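Local atomic coordinates of type III secretion T3S chaperone (Chlamydia trachomatis, PDB entry 3K29), a protein that probably acts in the chlamydial type III secretion apparatus as a YscO-like, chaperone-related protein, folded as a long antiparallel helical hairpin. Residues V3-E8 and E123-H128; E37-R42 and E99-A104; D47-H52 and K81-Q86. All blocks are in the same frame, centred on the assembly; numbering follows the deposited sequence. Where two conformers were deposited one is given.

Interaction 1. Residues V3-E8 and E123-H128; sequences VRYPLE and EKTRLH
Tyr5 lays the end of its ring against the backbone and CB of His128, the two side chains lying at a slant to each other. Its OH stands 3.7 Å from His128 CB and 3.9 Å from His128 C, and CE1 is 4.0 Å from His128 O, which approaches the ring obliquely. Thr125 meets the same ring differently: its CG2 lies at the ring edge, near the plane, 4.3 Å from Tyr5 OH. No hydrogen bond crosses between the two segments. With CG anti to the backbone N (chi1 179°), the ring of Tyr5 reaches out to helix 70-160. A type I turn from Tyr5 to Glu8, closed by Glu8 N to Tyr5 O at 3.0 Å, places Leu7 N over the centre of one ring face, 3.6 Å above the plane. The His128 imidazole turns away from Tyr5 and takes Lys124 O over the centre of one face. Trp132 meets the Tyr5 ring with planes about 55° apart, and Glu8 forms a salt bridge with Lys129. Tyr5 thus packs the loop before helix 8-66, with Leu7 at its N-cap, on the second helix of an antiparallel helical hairpin.

Interaction 2. Residues E37-R42 and E99-A104; sequences EKLRER and ENVLAA
Leu39 overlaps Val101 through its CB and one methyl: Val101 CG2 sits 4.0 Å from Leu39 CB and 4.2 Å from Leu39 CD2. The two side chains cross at about a right angle, and of the valine branches CG2 makes the contact. That branch stands anti to the carbonyl carbon of Val101, whereas CG1 is anti to the backbone N (chi1 167°). Both CB atoms point at the facing segment, and the pair also marks the closest backbone approach, with Leu39 CA 7.4 Å from Val101 CA. In all, 114 Å² is buried between the segments. The pair is one apolar contact between the arms of an antiparallel helical hairpin, in which helix 8-66, predicted to be coiled coil from 18 to 52, runs against helix 70-160. Residues of neighbouring turns flank it: Val101 also touches Leu32, Glu35 and Gln36, while Leu39 touches Gln97 and Lys98. Beside it lies a looser polar pair, Lys38 and Asn100, which cross obliquely with Lys38 NZ 4.1 Å from Asn100 ND2. Two donor nitrogens meet there, and the distance fits proximity without a bond. Each is held within its own helix instead: Lys38 NZ forms a salt bridge with Glu35, and Asn100 ND2 donates to Gln97 OE1. The lysine chain, exposed at the surface of the hairpin, bends at chi3 (65°) on its way from the helix to that ammonium position.

Interaction 3. Residues D47-H52 and K81-Q86; sequences DKVKNH and KVVAIQ
Antiparallel helix packing in the long hairpin brings 47-52 of helix 8-66, within its predicted coiled coil, against 81-86 of helix 70-160. The two short axes come within 9.3 Å and their directions differ by 160°. Val49, Val83, His52 and Gln86 carry the contact, all with CB directed at the facing helix and with no hydrogen bond between the segments. Val49 crosses Gln86 at about a right angle and presses CG1 against CB and the backbone carbonyl carbon of the glutamine, 3.8 Å from Gln86 CB and 3.9 Å from Gln86 C. The approach of Val49 to Gln86 is also the nearest in the backbone, 7.1 Å between their CA atoms. Beyond CG the glutamine chain is extended, and its amide takes no part in the touch with Val49. Val49 and Val83 meet more loosely through their CG1 methyls. The backbone carbonyl of Val49 faces the same methyl, with Val49 O 4.1 Å from Val83 CG1. Val49 also rests on Leu87 and Glu90 of helix 70-160, and Val83 on Tyr53 of helix 8-66, so the packing continues into adjoining turns. His52 crosses Val83 at about a right angle as well. Because its CG is anti to the backbone N (chi1 178°), the imidazole is carried across to the valine with its CD2 side leading. Val83 CG1 comes to the ring obliquely, 4.0 Å from His52 CD2, and Val83 CG2 lies 4.1 Å from the same atom.

Overall arrangement
All three contacts tie the N-terminal part of the chain to helix 70-160. Interactions 2 and 3 join that helix to helix 8-66, whereas interaction 1 uses the loop preceding helix 8-66. Along the chain, the segment pairs are enclosed one within another, with 3 innermost and 1 outermost, as expected of an antiparallel hairpin. Interactions 2 and 3 are neighbours, their centres 21 Å apart and their nearest atoms about 5 Å apart. Interaction 1 lies 44 Å from interaction 2 and 65 Å from interaction 3, centre to centre, across the chain's centre from interaction 3. They lie along an elongated rod with a radius of gyration of 38 Å, in which the two long helices run side by side.

Interaction 1. Residues V3-E8 and E123-H128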
loop_
_atom_site.group_PDB
_atom_site.type_symbol
_atom_site.label_atom_id
_atom_site.label_comp_id
_atom_site.label_asym_id
_atom_site.label_seq_id
_atom_site.Cartn_x
_atom_site.Cartn_y
_atom_site.Cartn_z
ATOM N N VAL A 3 -32.672 -8.212 -20.229
ATOM C CA VAL A 3 -32.437 -8.763 -18.882
ATOM C C VAL A 3 -30.932 -8.743 -18.542
ATOM O O VAL A 3 -30.160 -9.592 -19.006
ATOM C CB VAL A 3 -32.971 -10.224 -18.742
ATOM C CG1 VAL A 3 -32.873 -10.713 -17.276
ATOM C CG2 VAL A 3 -34.403 -10.371 -19.333
ATOM N N ARG A 4 -30.537 -7.759 -17.740
ATOM C CA ARG A 4 -29.172 -7.611 -17.257
ATOM C C ARG A 4 -29.033 -8.227 -15.859
ATOM O O ARG A 4 -30.027 -8.548 -15.206
ATOM C CB ARG A 4 -28.825 -6.123 -17.196
ATOM C CG ARG A 4 -29.396 -5.294 -18.331
ATOM C CD ARG A 4 -28.455 -5.244 -19.514
ATOM N NE ARG A 4 -28.913 -4.269 -20.495
ATOM C CZ ARG A 4 -28.247 -3.923 -21.595
ATOM N NH1 ARG A 4 -27.067 -4.470 -21.873
ATOM N NH2 ARG A 4 -28.770 -3.023 -22.420
ATOM N N TYR A 5 -27.800 -8.367 -15.390
ATOM C CA TYR A 5 -27.527 -8.947 -14.082
ATOM C C TYR A 5 -28.178 -8.137 -12.958
ATOM O O TYR A 5 -27.975 -6.930 -12.894
ATOM C CB TYR A 5 -26.013 -9.023 -13.867
ATOM C CG TYR A 5 -25.602 -9.588 -12.540
ATOM C CD1 TYR A 5 -26.161 -10.765 -12.055
ATOM C CD2 TYR A 5 -24.638 -8.950 -11.769
ATOM C CE1 TYR A 5 -25.785 -11.285 -10.831
ATOM C CE2 TYR A 5 -24.239 -9.466 -10.551
ATOM C CZ TYR A 5 -24.829 -10.636 -10.085
ATOM O OH TYR A 5 -24.440 -11.156 -8.862
ATOM N N PRO A 6 -28.969 -8.790 -12.077
ATOM C CA PRO A 6 -29.723 -8.027 -11.059
ATOM C C PRO A 6 -28.814 -7.261 -10.108
ATOM O O PRO A 6 -29.211 -6.241 -9.528
ATOM C CB PRO A 6 -30.458 -9.131 -10.293
ATOM C CG PRO A 6 -30.685 -10.161 -11.301
ATOM C CD PRO A 6 -29.400 -10.201 -12.094
ATOM N N LEU A 7 -27.599 -7.767 -9.931
ATOM C CA LEU A 7 -26.686 -7.167 -8.987
ATOM C C LEU A 7 -25.564 -6.394 -9.721
ATOM O O LEU A 7 -24.474 -6.158 -9.191
ATOM C CB LEU A 7 -26.170 -8.210 -7.975
ATOM C CG LEU A 7 -27.162 -8.805 -6.961
ATOM C CD1 LEU A 7 -26.434 -9.831 -6.106
ATOM C CD2 LEU A 7 -27.762 -7.744 -6.066
ATOM N N GLU A 8 -25.875 -5.961 -10.939
ATOM C CA GLU A 8 -24.970 -5.099 -11.678
ATOM C C GLU A 8 -24.518 -3.874 -10.846
ATOM O O GLU A 8 -23.330 -3.534 -10.849
ATOM C CB GLU A 8 -25.576 -4.668 -13.008
ATOM C CG GLU A 8 -24.536 -4.128 -13.954
ATOM C CD GLU A 8 -23.468 -5.153 -14.316
ATOM O OE1 GLU A 8 -23.687 -6.374 -14.143
ATOM O OE2 GLU A 8 -22.396 -4.726 -14.792
ATOM N N GLU A 123 -14.224 -10.116 -7.113
ATOM C CA GLU A 123 -14.210 -11.366 -7.832
ATOM C C GLU A 123 -15.332 -12.325 -7.408
ATOM O O GLU A 123 -15.882 -13.031 -8.245
ATOM C CB GLU A 123 -12.852 -12.045 -7.713
ATOM C CG GLU A 123 -12.790 -13.335 -8.492
ATOM C CD GLU A 123 -12.676 -13.109 -10.004
ATOM O OE1 GLU A 123 -12.250 -14.055 -10.682
ATOM O OE2 GLU A 123 -12.986 -11.998 -10.515
ATOM N N LYS A 124 -15.657 -12.375 -6.121
ATOM C CA LYS A 124 -16.833 -13.127 -5.683
ATOM C C LYS A 124 -18.103 -12.671 -6.440
ATOM O O LYS A 124 -18.839 -13.503 -6.949
ATOM C CB LYS A 124 -17.027 -13.023 -4.168
ATOM C CG LYS A 124 -18.137 -13.937 -3.576
ATOM C CD LYS A 124 -18.083 -13.947 -2.034
ATOM C CE LYS A 124 -17.018 -14.922 -1.500
ATOM N NZ LYS A 124 -16.205 -14.366 -0.374
ATOM N N THR A 125 -18.335 -11.356 -6.521
ATOM C CA THR A 125 -19.478 -10.814 -7.274
ATOM C C THR A 125 -19.399 -11.080 -8.780
ATOM O O THR A 125 -20.420 -11.427 -9.373
ATOM C CB THR A 125 -19.732 -9.308 -6.987
ATOM O OG1 THR A 125 -19.892 -9.145 -5.576
ATOM C CG2 THR A 125 -21.026 -8.777 -7.740
ATOM N N ARG A 126 -18.207 -10.939 -9.374
ATOM C CA ARG A 126 -18.017 -11.238 -10.786
ATOM C C ARG A 126 -18.397 -12.717 -11.061
ATOM O O ARG A 126 -19.108 -13.025 -12.020
ATOM C CB ARG A 126 -16.574 -10.918 -11.224
ATOM C CG ARG A 126 -16.364 -10.854 -12.748
ATOM C CD ARG A 126 -14.976 -11.350 -13.170
ATOM N NE ARG A 126 -14.708 -12.700 -12.650
ATOM C CZ ARG A 126 -15.143 -13.836 -13.198
ATOM N NH1 ARG A 126 -15.870 -13.815 -14.316
ATOM N NH2 ARG A 126 -14.862 -14.997 -12.622
ATOM N N LEU A 127 -17.952 -13.620 -10.190
ATOM C CA LEU A 127 -18.259 -15.029 -10.343
ATOM C C LEU A 127 -19.768 -15.270 -10.271
ATOM O O LEU A 127 -20.311 -16.106 -11.018
ATOM C CB LEU A 127 -17.529 -15.879 -9.303
ATOM C CG LEU A 127 -17.494 -17.374 -9.682
ATOM C CD1 LEU A 127 -16.599 -17.644 -10.910
ATOM C CD2 LEU A 127 -17.069 -18.245 -8.511
ATOM N N HIS A 128 -20.447 -14.552 -9.376
ATOM C CA HIS A 128 -21.905 -14.728 -9.257
ATOM C C HIS A 128 -22.671 -14.185 -10.465
ATOM O O HIS A 128 -23.743 -14.697 -10.782
ATOM C CB HIS A 128 -22.482 -14.146 -7.962
ATOM C CG HIS A 128 -21.971 -14.796 -6.720
ATOM N ND1 HIS A 128 -21.352 -16.026 -6.722
ATOM C CD2 HIS A 128 -21.990 -14.384 -5.428
ATOM C CE1 HIS A 128 -21.003 -16.343 -5.488
ATOM N NE2 HIS A 128 -21.379 -15.365 -4.683
#

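Interaction 2. Residues E37-R42 and E99-A104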
loop_
_atom_site.group_PDB
_atom_site.type_symbol
_atom_site.label_atom_id
_atom_site.label_comp_id
_atom_site.label_asym_id
_atom_site.label_seq_id
_atom_site.Cartn_x
_atom_site.Cartn_y
_atom_site.Cartn_z
ATOM N N GLU A 37 12.627 9.823 2.811
ATOM C CA GLU A 37 13.399 10.992 2.443
ATOM C C GLU A 37 13.739 11.867 3.678
ATOM O O GLU A 37 14.862 12.374 3.783
ATOM C CB GLU A 37 12.622 11.789 1.388
ATOM C CG GLU A 37 13.484 12.588 0.427
ATOM C CD GLU A 37 14.143 13.792 1.094
ATOM O OE1 GLU A 37 13.544 14.313 2.068
ATOM O OE2 GLU A 37 15.252 14.214 0.654
ATOM N N LYS A 38 12.787 12.046 4.597
ATOM C CA LYS A 38 13.051 12.806 5.841
ATOM C C LYS A 38 14.017 12.055 6.708
ATOM O O LYS A 38 14.851 12.683 7.327
ATOM C CB LYS A 38 11.785 13.127 6.644
ATOM C CG LYS A 38 10.793 14.076 5.946
ATOM C CD LYS A 38 9.357 13.976 6.531
ATOM C CE LYS A 38 9.280 14.437 8.005
ATOM N NZ LYS A 38 8.000 14.012 8.658
ATOM N N LEU A 39 13.934 10.721 6.733
ATOM C CA LEU A 39 14.932 9.914 7.450
ATOM C C LEU A 39 16.351 10.135 6.911
ATOM O O LEU A 39 17.301 10.258 7.698
ATOM C CB LEU A 39 14.596 8.412 7.453
ATOM C CG LEU A 39 15.551 7.483 8.235
ATOM C CD1 LEU A 39 15.660 7.885 9.691
ATOM C CD2 LEU A 39 15.157 5.986 8.148
ATOM N N ARG A 40 16.486 10.166 5.584
ATOM C CA ARG A 40 17.778 10.434 4.962
ATOM C C ARG A 40 18.325 11.819 5.321
ATOM O O ARG A 40 19.515 11.948 5.597
ATOM C CB ARG A 40 17.728 10.193 3.445
ATOM C CG ARG A 40 17.756 8.702 3.067
ATOM C CD ARG A 40 17.943 8.460 1.533
ATOM N NE ARG A 40 16.885 9.072 0.712
ATOM C CZ ARG A 40 15.696 8.523 0.422
ATOM N NH1 ARG A 40 15.356 7.323 0.878
ATOM N NH2 ARG A 40 14.835 9.191 -0.329
ATOM N N GLU A 41 17.469 12.840 5.341
ATOM C CA GLU A 41 17.879 14.169 5.790
ATOM C C GLU A 41 18.362 14.191 7.245
ATOM O O GLU A 41 19.408 14.781 7.534
ATOM C CB GLU A 41 16.756 15.170 5.629
ATOM C CG GLU A 41 16.765 15.860 4.301
ATOM C CD GLU A 41 16.112 17.231 4.345
ATOM O OE1 GLU A 41 14.854 17.317 4.397
ATOM O OE2 GLU A 41 16.869 18.231 4.297
ATOM N N ARG A 42 17.608 13.536 8.145
ATOM C CA ARG A 42 18.039 13.399 9.545
ATOM C C ARG A 42 19.366 12.702 9.662
ATOM O O ARG A 42 20.219 13.116 10.411
ATOM C CB ARG A 42 16.993 12.675 10.396
ATOM C CG ARG A 42 15.607 13.334 10.354
ATOM C CD ARG A 42 15.445 14.535 11.271
ATOM N NE ARG A 42 16.480 15.549 11.143
ATOM C CZ ARG A 42 16.514 16.516 10.219
ATOM N NH1 ARG A 42 15.551 16.592 9.300
ATOM N NH2 ARG A 42 17.539 17.396 10.211
ATOM N N GLU A 99 10.549 6.303 13.629
ATOM C CA GLU A 99 9.211 5.969 14.087
ATOM C C GLU A 99 8.131 6.378 13.059
ATOM O O GLU A 99 7.139 5.676 12.871
ATOM C CB GLU A 99 8.900 6.635 15.427
ATOM C CG GLU A 99 9.708 6.190 16.627
ATOM C CD GLU A 99 9.229 6.904 17.885
ATOM O OE1 GLU A 99 8.210 6.499 18.459
ATOM O OE2 GLU A 99 9.843 7.897 18.296
ATOM N N ASN A 100 8.334 7.528 12.425
ATOM C CA ASN A 100 7.507 7.965 11.303
ATOM C C ASN A 100 7.602 7.021 10.127
ATOM O O ASN A 100 6.573 6.724 9.488
ATOM C CB ASN A 100 7.848 9.394 10.862
ATOM C CG ASN A 100 7.488 10.417 11.900
ATOM O OD1 ASN A 100 6.572 10.224 12.692
ATOM N ND2 ASN A 100 8.211 11.515 11.914
ATOM N N VAL A 101 8.811 6.567 9.815
ATOM C CA VAL A 101 8.988 5.635 8.702
ATOM C C VAL A 101 8.242 4.325 8.955
ATOM O O VAL A 101 7.551 3.823 8.085
ATOM C CB VAL A 101 10.460 5.375 8.347
ATOM C CG1 VAL A 101 10.602 4.155 7.413
ATOM C CG2 VAL A 101 11.049 6.604 7.668
ATOM N N LEU A 102 8.391 3.784 10.154
ATOM C CA LEU A 102 7.720 2.551 10.503
ATOM C C LEU A 102 6.195 2.660 10.448
ATOM O O LEU A 102 5.541 1.771 9.912
ATOM C CB LEU A 102 8.190 2.062 11.874
ATOM C CG LEU A 102 7.418 0.858 12.393
ATOM C CD1 LEU A 102 7.819 -0.370 11.594
ATOM C CD2 LEU A 102 7.629 0.685 13.868
ATOM N N ALA A 103 5.619 3.721 11.005
ATOM C CA ALA A 103 4.175 3.898 10.917
ATOM C C ALA A 103 3.695 3.986 9.445
ATOM O O ALA A 103 2.702 3.347 9.092
ATOM C CB ALA A 103 3.718 5.101 11.725
ATOM N N ALA A 104 4.425 4.709 8.592
ATOM C CA ALA A 104 4.027 4.849 7.182
ATOM C C ALA A 104 4.159 3.524 6.455
ATOM O O ALA A 104 3.360 3.213 5.566
ATOM C CB ALA A 104 4.854 5.938 6.457
#

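Interaction 3. Residues D47-H52 and K81-Q86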
loop_
_atom_site.group_PDB
_atom_site.type_symbol
_atom_site.label_atom_id
_atom_site.label_comp_id
_atom_site.label_asym_id
_atom_site.label_seq_id
_atom_site.Cartn_x
_atom_site.Cartn_y
_atom_site.Cartn_z
ATOM N N ASP A 47 25.155 12.682 10.452
ATOM C CA ASP A 47 26.513 12.369 9.941
ATOM C C ASP A 47 27.439 13.573 9.935
ATOM O O ASP A 47 28.609 13.408 10.249
ATOM C CB ASP A 47 26.414 11.752 8.551
ATOM C CG ASP A 47 25.821 10.337 8.588
ATOM O OD1 ASP A 47 25.855 9.694 9.660
ATOM O OD2 ASP A 47 25.327 9.856 7.556
ATOM N N LYS A 48 26.954 14.786 9.644
ATOM C CA LYS A 48 27.871 15.939 9.755
ATOM C C LYS A 48 28.330 16.245 11.169
ATOM O O LYS A 48 29.492 16.505 11.388
ATOM C CB LYS A 48 27.395 17.181 9.044
ATOM C CG LYS A 48 26.106 17.734 9.440
ATOM C CD LYS A 48 25.585 18.615 8.283
ATOM C CE LYS A 48 25.726 17.907 6.942
ATOM N NZ LYS A 48 24.711 18.382 5.993
ATOM N N VAL A 49 27.432 16.124 12.153
ATOM C CA VAL A 49 27.838 16.236 13.573
ATOM C C VAL A 49 28.766 15.098 13.958
ATOM O O VAL A 49 29.769 15.337 14.600
ATOM C CB VAL A 49 26.595 16.320 14.555
ATOM C CG1 VAL A 49 27.084 16.525 16.015
ATOM C CG2 VAL A 49 25.799 17.541 14.199
ATOM N N LYS A 50 28.446 13.866 13.537
ATOM C CA LYS A 50 29.306 12.719 13.831
ATOM C C LYS A 50 30.713 12.922 13.224
ATOM O O LYS A 50 31.743 12.583 13.843
ATOM C CB LYS A 50 28.677 11.432 13.298
ATOM C CG LYS A 50 29.239 10.168 13.896
ATOM C CD LYS A 50 28.775 8.912 13.089
ATOM C CE LYS A 50 29.072 7.631 13.859
ATOM N NZ LYS A 50 29.735 6.516 13.042
ATOM N N ASN A 51 30.766 13.493 12.029
ATOM C CA ASN A 51 32.068 13.734 11.417
ATOM C C ASN A 51 32.845 14.835 12.116
ATOM O O ASN A 51 34.053 14.736 12.280
ATOM C CB ASN A 51 31.920 13.937 9.901
ATOM C CG ASN A 51 31.581 12.630 9.201
ATOM O OD1 ASN A 51 32.134 11.584 9.541
ATOM N ND2 ASN A 51 30.660 12.670 8.256
ATOM N N HIS A 52 32.135 15.870 12.544
ATOM C CA HIS A 52 32.747 16.956 13.253
ATOM C C HIS A 52 33.365 16.410 14.536
ATOM O O HIS A 52 34.461 16.829 14.973
ATOM C CB HIS A 52 31.665 18.075 13.464
ATOM C CG HIS A 52 32.159 19.260 14.234
ATOM N ND1 HIS A 52 33.379 19.856 13.989
ATOM C CD2 HIS A 52 31.595 19.975 15.235
ATOM C CE1 HIS A 52 33.553 20.878 14.810
ATOM N NE2 HIS A 52 32.476 20.976 15.572
ATOM N N LYS A 81 33.334 17.114 24.594
ATOM C CA LYS A 81 32.102 16.811 25.354
ATOM C C LYS A 81 30.900 17.513 24.834
ATOM O O LYS A 81 29.819 16.913 24.802
ATOM C CB LYS A 81 32.289 16.956 26.878
ATOM C CG LYS A 81 33.055 15.681 27.353
ATOM C CD LYS A 81 33.746 15.810 28.688
ATOM C CE LYS A 81 34.725 14.649 28.893
ATOM N NZ LYS A 81 35.645 14.975 29.987
ATOM N N VAL A 82 31.052 18.777 24.428
ATOM C CA VAL A 82 29.956 19.561 23.853
ATOM C C VAL A 82 29.434 18.913 22.581
ATOM O O VAL A 82 28.230 18.738 22.414
ATOM C CB VAL A 82 30.375 21.048 23.587
ATOM C CG1 VAL A 82 29.372 21.811 22.761
ATOM C CG2 VAL A 82 30.600 21.786 24.926
ATOM N N VAL A 83 30.360 18.499 21.715
ATOM C CA VAL A 83 29.977 17.908 20.437
ATOM C C VAL A 83 29.302 16.560 20.659
ATOM O O VAL A 83 28.388 16.214 19.932
ATOM C CB VAL A 83 31.212 17.783 19.469
ATOM C CG1 VAL A 83 30.758 17.279 18.114
ATOM C CG2 VAL A 83 31.817 19.146 19.284
ATOM N N ALA A 84 29.790 15.781 21.621
ATOM C CA ALA A 84 29.220 14.485 21.950
ATOM C C ALA A 84 27.717 14.576 22.273
ATOM O O ALA A 84 26.926 13.724 21.872
ATOM C CB ALA A 84 29.940 13.902 23.075
ATOM N N ILE A 85 27.320 15.621 22.993
ATOM C CA ILE A 85 25.908 15.847 23.332
ATOM C C ILE A 85 25.163 16.292 22.067
ATOM O O ILE A 85 24.061 15.861 21.838
ATOM C CB ILE A 85 25.778 16.908 24.478
ATOM C CG1 ILE A 85 26.398 16.375 25.769
ATOM C CG2 ILE A 85 24.275 17.355 24.742
ATOM C CD1 ILE A 85 26.602 17.470 26.840
ATOM N N GLN A 86 25.754 17.135 21.235
ATOM C CA GLN A 86 25.070 17.457 19.995
ATOM C C GLN A 86 24.806 16.187 19.201
ATOM O O GLN A 86 23.734 16.056 18.570
ATOM C CB GLN A 86 25.864 18.384 19.096
ATOM C CG GLN A 86 26.318 19.671 19.717
ATOM C CD GLN A 86 27.235 20.452 18.761
ATOM O OE1 GLN A 86 26.920 20.570 17.561
ATOM N NE2 GLN A 86 28.356 20.962 19.268
#